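Local coordinates for DUF1573 domain-containing protein (Porphyromonas gingivalis, PDB 2QSV), which is of unknown function, possibly with cysteine-type peptidase activity, and is represented here by its C-terminal part, two Ig-like (E-set) domains, at residues Leu10-Ser15 / Val101-Val106; Glu20-Leu25 / Asn64-Val69; Pro160-Val165 / Ile181-Gln186. One frame throughout, in Å; residues are numbered along the deposited sequence.

Contact 1. Residues Leu10-Ser15 / Val101-Val106; sequences LLFPIS and VSLPLV
Phe12 and Val101 meet obliquely, ring atom CE2 of Phe12 lying 3.8 Å from CG1 of Val101. Leu103 CD1 lies 3.8 Å from Phe12 CB, and that same methyl also reaches Ser15 CB and OG. The flank carrying Leu11 and Ser102 is packed by Leu11 CD1, which sits 3.6 Å from Ser102 CB, while Ser102 OG is hydrogen-bonded to Asp79. Further on, Pro104 sets its ring against the segment 10-15, CD 3.3 Å from Phe12 O, and Ile14 CG2 lies 3.6 Å from Val106 CG1. Pairing is parallel at Leu10-Val101 and Leu11-Ser102, held by Ser102 N to Leu10 O (2.8 Å) and Phe12 N to Ser102 O. It breaks around Pro13 and resumes, shifted by one residue, with Ser15 N bonded to Pro104 O and Val106 N to Ser15 O. Ser15 OG bonds back to Pro13 O at 2.7 Å, standing 40° out of that carbonyl plane. A first strand that breaks off one sheet and joins the last strand in parallel is characteristic of Ig-like beta sandwiches, here the PG_0320-like domain.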
loop_
_atom_site.group_PDB
_atom_site.type_symbol
_atom_site.label_atom_id
_atom_site.label_comp_id
_atom_site.label_asym_id
_atom_site.label_seq_id
_atom_site.Cartn_x
_atom_site.Cartn_y
_atom_site.Cartn_z
ATOM N N LEU A 10 -0.024 -0.062 -8.581
ATOM C CA LEU A 10 1.388 -0.310 -8.885
ATOM C C LEU A 10 2.132 -0.369 -7.552
ATOM O O LEU A 10 1.838 0.404 -6.636
ATOM C CB LEU A 10 1.969 0.765 -9.802
ATOM C CG LEU A 10 1.471 0.967 -11.249
ATOM C CD1 LEU A 10 2.110 2.203 -11.857
ATOM C CD2 LEU A 10 1.721 -0.250 -12.148
ATOM N N LEU A 11 3.063 -1.302 -7.423
ATOM C CA LEU A 11 3.679 -1.565 -6.125
ATOM C C LEU A 11 5.172 -1.704 -6.297
ATOM O O LEU A 11 5.633 -2.579 -7.041
ATOM C CB LEU A 11 3.071 -2.813 -5.478
ATOM C CG LEU A 11 3.641 -3.345 -4.158
ATOM C CD1 LEU A 11 3.550 -2.321 -2.941
ATOM C CD2 LEU A 11 2.926 -4.655 -3.811
ATOM N N PHE A 12 5.918 -0.789 -5.676
ATOM C CA PHE A 12 7.367 -0.866 -5.667
ATOM C C PHE A 12 7.784 -2.022 -4.727
ATOM O O PHE A 12 7.044 -2.372 -3.816
ATOM C CB PHE A 12 7.986 0.465 -5.213
ATOM C CG PHE A 12 8.092 1.497 -6.300
ATOM C CD1 PHE A 12 9.154 1.473 -7.206
ATOM C CD2 PHE A 12 7.136 2.493 -6.416
ATOM C CE1 PHE A 12 9.257 2.418 -8.241
ATOM C CE2 PHE A 12 7.229 3.461 -7.421
ATOM C CZ PHE A 12 8.307 3.424 -8.347
ATOM N N PRO A 13 8.963 -2.639 -4.973
ATOM C CA PRO A 13 9.430 -3.586 -3.947
ATOM C C PRO A 13 9.732 -2.854 -2.604
ATOM O O PRO A 13 9.928 -1.623 -2.598
ATOM C CB PRO A 13 10.709 -4.176 -4.539
ATOM C CG PRO A 13 11.134 -3.216 -5.640
ATOM C CD PRO A 13 9.883 -2.517 -6.118
ATOM N N ILE A 14 9.802 -3.609 -1.511
ATOM C CA ILE A 14 10.373 -3.104 -0.243
ATOM C C ILE A 14 11.668 -2.386 -0.567
ATOM O O ILE A 14 12.557 -2.946 -1.234
ATOM C CB ILE A 14 10.711 -4.227 0.718
ATOM C CG1 ILE A 14 9.470 -5.098 0.946
ATOM C CG2 ILE A 14 11.272 -3.648 2.062
ATOM C CD1 ILE A 14 9.788 -6.521 1.332
ATOM N N SER A 15 11.759 -1.133 -0.135
ATOM C CA SER A 15 12.887 -0.277 -0.504
ATOM C C SER A 15 13.414 0.532 0.650
ATOM O O SER A 15 12.638 0.966 1.521
ATOM C CB SER A 15 12.451 0.750 -1.559
ATOM O OG SER A 15 11.985 0.135 -2.734
ATOM N N VAL A 101 -0.233 4.160 -6.474
ATOM C CA VAL A 101 1.130 3.711 -6.437
ATOM C C VAL A 101 1.540 3.536 -4.953
ATOM O O VAL A 101 1.419 4.470 -4.149
ATOM C CB VAL A 101 2.037 4.716 -7.179
ATOM C CG1 VAL A 101 3.452 4.197 -7.307
ATOM C CG2 VAL A 101 1.444 5.102 -8.582
ATOM N N SER A 102 2.024 2.343 -4.601
ATOM C CA SER A 102 2.430 2.006 -3.229
ATOM C C SER A 102 3.915 1.745 -3.101
ATOM O O SER A 102 4.555 1.151 -3.990
ATOM C CB SER A 102 1.665 0.795 -2.698
ATOM O OG SER A 102 0.315 1.148 -2.485
ATOM N N LEU A 103 4.464 2.220 -1.991
ATOM C CA LEU A 103 5.862 2.038 -1.650
ATOM C C LEU A 103 5.972 1.574 -0.192
ATOM O O LEU A 103 5.569 2.316 0.721
ATOM C CB LEU A 103 6.637 3.367 -1.830
ATOM C CG LEU A 103 8.104 3.429 -1.364
ATOM C CD1 LEU A 103 8.967 2.396 -2.121
ATOM C CD2 LEU A 103 8.642 4.853 -1.523
ATOM N N PRO A 104 6.504 0.350 0.026
ATOM C CA PRO A 104 6.943 -0.085 1.368
ATOM C C PRO A 104 8.333 0.443 1.671
ATOM O O PRO A 104 9.321 -0.191 1.334
ATOM C CB PRO A 104 6.942 -1.643 1.283
ATOM C CG PRO A 104 6.470 -1.988 -0.221
ATOM C CD PRO A 104 6.719 -0.699 -0.997
ATOM N N LEU A 105 8.402 1.625 2.289
ATOM C CA LEU A 105 9.665 2.295 2.539
ATOM C C LEU A 105 10.143 1.877 3.938
ATOM O O LEU A 105 9.415 2.058 4.943
ATOM C CB LEU A 105 9.517 3.825 2.419
ATOM C CG LEU A 105 10.807 4.622 2.649
ATOM C CD1 LEU A 105 11.915 4.303 1.620
ATOM C CD2 LEU A 105 10.574 6.164 2.722
ATOM N N VAL A 106 11.331 1.272 4.010
ATOM C CA VAL A 106 11.864 0.775 5.294
ATOM C C VAL A 106 13.105 1.580 5.743
ATOM O O VAL A 106 13.619 2.397 4.983
ATOM C CB VAL A 106 12.140 -0.800 5.271
ATOM C CG1 VAL A 106 10.838 -1.586 4.935
ATOM C CG2 VAL A 106 13.261 -1.170 4.311
#

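Contact 2. Residues Glu20-Leu25 / Asn64-Val69; sequences EGVVRL and NLSLAV
Val22 CG2 is anti to its backbone N, with CG1 in the position between N and the carbonyl carbon (chi1 68°), and this places CG2 3.7 Å from Asn64 CB and close to Leu65 O. Arg24 CG is likewise anti to N, and the side chain runs beside that of Asn64, both pointing the same way. The two segments are neighbouring antiparallel strands in one sheet of an Ig-like beta sandwich, their short axes 4.6 Å apart and 162° between their directions. Val23 and Leu65 form the hydrogen-bonded pair: Val23 N donates to Leu65 O, and Leu65 N to Val23 O at 2.8 Å. The pairs on either side, Val22-Ser66 and Arg24-Asn64, are non-hydrogen-bonded and put their side chains on the opposite face from Val23 and Leu65. That division matches the burial: Val23 and Leu65 are buried and pack on Leu10 of the facing sheet, Leu65 also on Val101, whereas Val22 and Arg24 are exposed. The Arg24 guanidinium has a long, weak ion pair with Glu62. Toward the end of the pairing the strand gives way to Gly21, whose O still accepts from Leu67 N, the donor tilted 30° from the carbonyl plane, and lies 3.6 Å from Leu67 CB. Beyond this bond a water spans the two backbones, accepting from Gly21 N at 3.1 Å and donating to Leu67 O at 2.9 Å.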
loop_
_atom_site.group_PDB
_atom_site.type_symbol
_atom_site.label_atom_id
_atom_site.label_comp_id
_atom_site.label_asym_id
_atom_site.label_seq_id
_atom_site.Cartn_x
_atom_site.Cartn_y
_atom_site.Cartn_z
ATOM N N GLU A 20 17.002 2.339 -5.980
ATOM C CA GLU A 20 16.454 2.672 -7.281
ATOM C C GLU A 20 15.407 1.611 -7.564
ATOM O O GLU A 20 15.320 0.610 -6.848
ATOM C CB GLU A 20 17.567 2.654 -8.327
ATOM C CG GLU A 20 18.764 3.504 -7.907
ATOM C CD GLU A 20 19.390 4.296 -9.054
ATOM O OE1 GLU A 20 20.073 3.681 -9.920
ATOM O OE2 GLU A 20 19.216 5.542 -9.069
ATOM N N GLY A 21 14.597 1.811 -8.584
ATOM C CA GLY A 21 13.517 0.872 -8.821
ATOM C C GLY A 21 12.562 1.473 -9.807
ATOM O O GLY A 21 12.520 2.684 -9.966
ATOM N N VAL A 22 11.792 0.625 -10.467
ATOM C CA VAL A 22 10.948 1.089 -11.540
ATOM C C VAL A 22 9.678 0.261 -11.562
ATOM O O VAL A 22 9.700 -0.934 -11.310
ATOM C CB VAL A 22 11.729 1.131 -12.910
ATOM C CG1 VAL A 22 12.077 -0.271 -13.380
ATOM C CG2 VAL A 22 10.944 1.910 -13.990
ATOM N N VAL A 23 8.560 0.933 -11.770
ATOM C CA VAL A 23 7.278 0.288 -11.941
ATOM C C VAL A 23 6.728 0.721 -13.318
ATOM O O VAL A 23 6.908 1.868 -13.758
ATOM C CB VAL A 23 6.324 0.568 -10.736
ATOM C CG1 VAL A 23 5.002 -0.040 -10.956
ATOM C CG2 VAL A 23 6.870 -0.097 -9.485
ATOM N N ARG A 24 6.113 -0.220 -14.010
ATOM C CA ARG A 24 5.680 0.017 -15.385
ATOM C C ARG A 24 4.168 -0.010 -15.494
ATOM O O ARG A 24 3.513 -0.931 -15.023
ATOM C CB ARG A 24 6.308 -1.008 -16.353
ATOM C CG ARG A 24 5.780 -0.927 -17.814
ATOM C CD ARG A 24 6.563 -1.848 -18.777
ATOM N NE ARG A 24 7.924 -1.357 -18.982
ATOM C CZ ARG A 24 8.961 -2.100 -19.369
ATOM N NH1 ARG A 24 8.803 -3.404 -19.602
ATOM N NH2 ARG A 24 10.161 -1.538 -19.509
ATOM N N LEU A 25 3.627 1.027 -16.121
ATOM C CA LEU A 25 2.214 1.054 -16.452
ATOM C C LEU A 25 2.030 1.095 -17.970
ATOM O O LEU A 25 2.631 1.931 -18.645
ATOM C CB LEU A 25 1.538 2.269 -15.808
ATOM C CG LEU A 25 0.024 2.417 -16.008
ATOM C CD1 LEU A 25 -0.710 1.315 -15.282
ATOM C CD2 LEU A 25 -0.421 3.764 -15.516
ATOM N N ASN A 64 7.104 4.320 -17.398
ATOM C CA ASN A 64 8.040 3.775 -16.414
ATOM C C ASN A 64 8.274 4.773 -15.295
ATOM O O ASN A 64 8.923 5.791 -15.493
ATOM C CB ASN A 64 9.376 3.362 -17.061
ATOM C CG ASN A 64 9.186 2.376 -18.213
ATOM O OD1 ASN A 64 9.541 2.674 -19.356
ATOM N ND2 ASN A 64 8.591 1.226 -17.928
ATOM N N LEU A 65 7.713 4.475 -14.130
ATOM C CA LEU A 65 7.862 5.321 -12.962
ATOM C C LEU A 65 9.114 4.876 -12.211
ATOM O O LEU A 65 9.181 3.750 -11.707
ATOM C CB LEU A 65 6.625 5.205 -12.067
ATOM C CG LEU A 65 5.258 5.750 -12.497
ATOM C CD1 LEU A 65 4.731 5.184 -13.825
ATOM C CD2 LEU A 65 4.277 5.435 -11.380
ATOM N N SER A 66 10.098 5.764 -12.164
ATOM C CA SER A 66 11.319 5.557 -11.393
ATOM C C SER A 66 11.151 6.002 -9.959
ATOM O O SER A 66 10.604 7.074 -9.693
ATOM C CB SER A 66 12.473 6.367 -11.982
ATOM O OG SER A 66 12.834 5.846 -13.242
ATOM N N LEU A 67 11.697 5.207 -9.043
ATOM C CA LEU A 67 11.681 5.535 -7.647
ATOM C C LEU A 67 12.637 6.672 -7.365
ATOM O O LEU A 67 13.798 6.620 -7.740
ATOM C CB LEU A 67 12.058 4.302 -6.801
ATOM C CG LEU A 67 11.904 4.430 -5.283
ATOM C CD1 LEU A 67 10.455 4.747 -4.827
ATOM C CD2 LEU A 67 12.427 3.130 -4.617
ATOM N N ALA A 68 12.141 7.680 -6.665
ATOM C CA ALA A 68 12.949 8.811 -6.246
ATOM C C ALA A 68 12.467 9.237 -4.867
ATOM O O ALA A 68 11.614 10.100 -4.761
ATOM C CB ALA A 68 12.810 9.984 -7.283
ATOM N N VAL A 69 12.978 8.607 -3.810
ATOM C CA VAL A 69 12.455 8.881 -2.476
ATOM C C VAL A 69 12.934 10.263 -2.035
ATOM O O VAL A 69 14.122 10.528 -2.064
ATOM C CB VAL A 69 12.852 7.804 -1.393
ATOM C CG1 VAL A 69 12.366 8.240 0.021
ATOM C CG2 VAL A 69 12.318 6.428 -1.750
HETATM O O HOH W 1 15.159 4.685 -9.496
#

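Contact 3. Residues Pro160-Val165 / Ile181-Gln186; sequences PALTAV and IAVDPQ. With NA (sodium ion), chain C.
Leu162 takes part in two quite different contacts: its side chain packs against Ile181 and Val183, while its backbone O is a ligand of a sodium ion at 2.8 Å. Three waters bind the same ion, and Thr157 OG1 and Asn159 O complete its shell. The setting is an antiparallel strand pair at one margin of a sheet in the second Ig-like domain, the HYDIN/CFA65/VesB-like one, with 162-166 outermost within this chain. CG of Leu162 is anti to the backbone N (chi1 176°). From there CD1 reaches CG2 of Ile181 at 3.7 Å, the two side chains lying alongside and pointing the same way, and meets CG2 of Val183 at 3.8 Å. Ala164 CB adds a looser contact with Ile181 CG1, and Ala198 and Ile200 of strand 195-204 pack on this buried face. The other face carries Thr163 and Ala182, which form the hydrogen-bonded pair: Thr163 N to Ala182 O is 3.0 Å and nearly straight (171°), and Ala182 N returns to Thr163 O at 3.1 Å. Water 2 donates to Ala182 O and also bonds Thr163 OG1. Where the strand ends, Asp184 N bonds to Ala161 O in the carbonyl plane. Asp184 then N-caps helix 185-190, its OD1 accepting a weak bond from Gln186 N at 3.2 Å.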
loop_
_atom_site.group_PDB
_atom_site.type_symbol
_atom_site.label_atom_id
_atom_site.label_comp_id
_atom_site.label_asym_id
_atom_site.label_seq_id
_atom_site.Cartn_x
_atom_site.Cartn_y
_atom_site.Cartn_z
ATOM N N PRO A 160 -11.760 -3.442 3.130
ATOM C CA PRO A 160 -12.654 -2.489 3.750
ATOM C C PRO A 160 -13.425 -3.030 4.958
ATOM O O PRO A 160 -14.002 -2.242 5.684
ATOM C CB PRO A 160 -13.637 -2.121 2.602
ATOM C CG PRO A 160 -13.675 -3.332 1.767
ATOM C CD PRO A 160 -12.241 -3.804 1.756
ATOM N N ALA A 161 -13.460 -4.339 5.156
ATOM C CA ALA A 161 -14.122 -4.912 6.334
ATOM C C ALA A 161 -13.171 -5.002 7.557
ATOM O O ALA A 161 -13.610 -5.320 8.653
ATOM C CB ALA A 161 -14.665 -6.299 6.018
ATOM N N LEU A 162 -11.887 -4.733 7.339
ATOM C CA LEU A 162 -10.820 -4.980 8.335
ATOM C C LEU A 162 -10.121 -3.684 8.741
ATOM O O LEU A 162 -9.643 -2.946 7.874
ATOM C CB LEU A 162 -9.781 -5.948 7.765
ATOM C CG LEU A 162 -8.513 -6.284 8.603
ATOM C CD1 LEU A 162 -8.787 -6.995 9.929
ATOM C CD2 LEU A 162 -7.561 -7.123 7.781
ATOM N N THR A 163 -10.065 -3.417 10.047
ATOM C CA THR A 163 -9.239 -2.323 10.571
ATOM C C THR A 163 -8.275 -2.813 11.652
ATOM O O THR A 163 -8.527 -3.826 12.276
ATOM C CB THR A 163 -10.070 -1.152 11.145
ATOM O OG1 THR A 163 -10.934 -1.638 12.174
ATOM C CG2 THR A 163 -10.897 -0.474 10.040
ATOM N N ALA A 164 -7.135 -2.133 11.797
ATOM C CA ALA A 164 -6.118 -2.522 12.802
ATOM C C ALA A 164 -5.349 -1.299 13.231
ATOM O O ALA A 164 -4.709 -0.641 12.399
ATOM C CB ALA A 164 -5.169 -3.611 12.255
ATOM N N VAL A 165 -5.410 -1.002 14.545
ATOM C CA VAL A 165 -4.760 0.165 15.128
ATOM C C VAL A 165 -3.938 -0.246 16.367
ATOM O O VAL A 165 -4.481 -0.836 17.277
ATOM C CB VAL A 165 -5.795 1.214 15.561
ATOM C CG1 VAL A 165 -5.066 2.565 15.932
ATOM C CG2 VAL A 165 -6.830 1.437 14.449
ATOM N N ILE A 181 -7.884 -5.099 16.515
ATOM C CA ILE A 181 -8.380 -5.506 15.202
ATOM C C ILE A 181 -9.919 -5.546 15.299
ATOM O O ILE A 181 -10.488 -5.921 16.334
ATOM C CB ILE A 181 -7.775 -6.879 14.833
ATOM C CG1 ILE A 181 -6.258 -6.711 14.670
ATOM C CG2 ILE A 181 -8.442 -7.527 13.556
ATOM C CD1 ILE A 181 -5.474 -7.993 14.864
ATOM N N ALA A 182 -10.587 -5.075 14.248
ATOM C CA ALA A 182 -12.049 -5.229 14.141
ATOM C C ALA A 182 -12.445 -5.666 12.713
ATOM O O ALA A 182 -11.880 -5.150 11.726
ATOM C CB ALA A 182 -12.775 -3.942 14.563
ATOM N N VAL A 183 -13.322 -6.665 12.616
ATOM C CA VAL A 183 -13.882 -7.114 11.321
ATOM C C VAL A 183 -15.388 -6.797 11.301
ATOM O O VAL A 183 -16.091 -7.114 12.256
ATOM C CB VAL A 183 -13.574 -8.598 10.994
ATOM C CG1 VAL A 183 -14.378 -9.115 9.707
ATOM C CG2 VAL A 183 -12.095 -8.770 10.782
ATOM N N ASP A 184 -15.843 -6.116 10.237
ATOM C CA ASP A 184 -17.232 -5.678 10.082
ATOM C C ASP A 184 -17.944 -6.624 9.095
ATOM O O ASP A 184 -17.739 -6.515 7.874
ATOM C CB ASP A 184 -17.284 -4.217 9.596
ATOM C CG ASP A 184 -18.698 -3.554 9.744
ATOM O OD1 ASP A 184 -19.744 -4.247 9.841
ATOM O OD2 ASP A 184 -18.752 -2.303 9.739
ATOM N N PRO A 185 -18.756 -7.570 9.619
ATOM C CA PRO A 185 -19.459 -8.525 8.757
ATOM C C PRO A 185 -20.514 -7.853 7.846
ATOM O O PRO A 185 -20.864 -8.433 6.824
ATOM C CB PRO A 185 -20.158 -9.466 9.752
ATOM C CG PRO A 185 -20.325 -8.658 10.959
ATOM C CD PRO A 185 -19.128 -7.745 11.032
ATOM N N GLN A 186 -21.037 -6.701 8.257
ATOM C CA GLN A 186 -21.972 -5.922 7.424
ATOM C C GLN A 186 -21.320 -5.371 6.152
ATOM O O GLN A 186 -21.999 -5.249 5.105
ATOM C CB GLN A 186 -22.640 -4.789 8.220
ATOM C CG GLN A 186 -23.392 -5.281 9.464
ATOM C CD GLN A 186 -24.285 -6.525 9.214
ATOM O OE1 GLN A 186 -25.144 -6.521 8.338
ATOM N NE2 GLN A 186 -24.090 -7.577 10.009
HETATM NA NA NA C . -9.288 -1.312 5.605
HETATM O O HOH W 2 -13.503 -3.079 10.785
HETATM O O HOH W 3 -10.630 -0.244 6.796
HETATM O O HOH W 4 -8.057 0.533 6.938
HETATM O O HOH W 5 -9.248 -0.044 3.415
#

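How the contacts relate
Contacts 1 and 2 belong to the first Ig-like domain and come from its two facing sheets; contact 2 is nested within the loop that contact 1 closes. They meet directly in the sandwich interior, where Leu10 CB lies 3.3 Å from Val23 CG1. Contact 1 is largely buried, with Leu11, Pro13 and Ile14 at its outside; contacts 2 and 3 are only partly buried. Contact 3 stands apart in the second domain, its centre about 24 Å from that of contact 1 and about 32 Å from that of contact 2. Contacts 2 and 3 are antiparallel pairs with a bridging water, whereas contact 1 pairs in parallel; of the three, contact 3 alone includes a metal ligand.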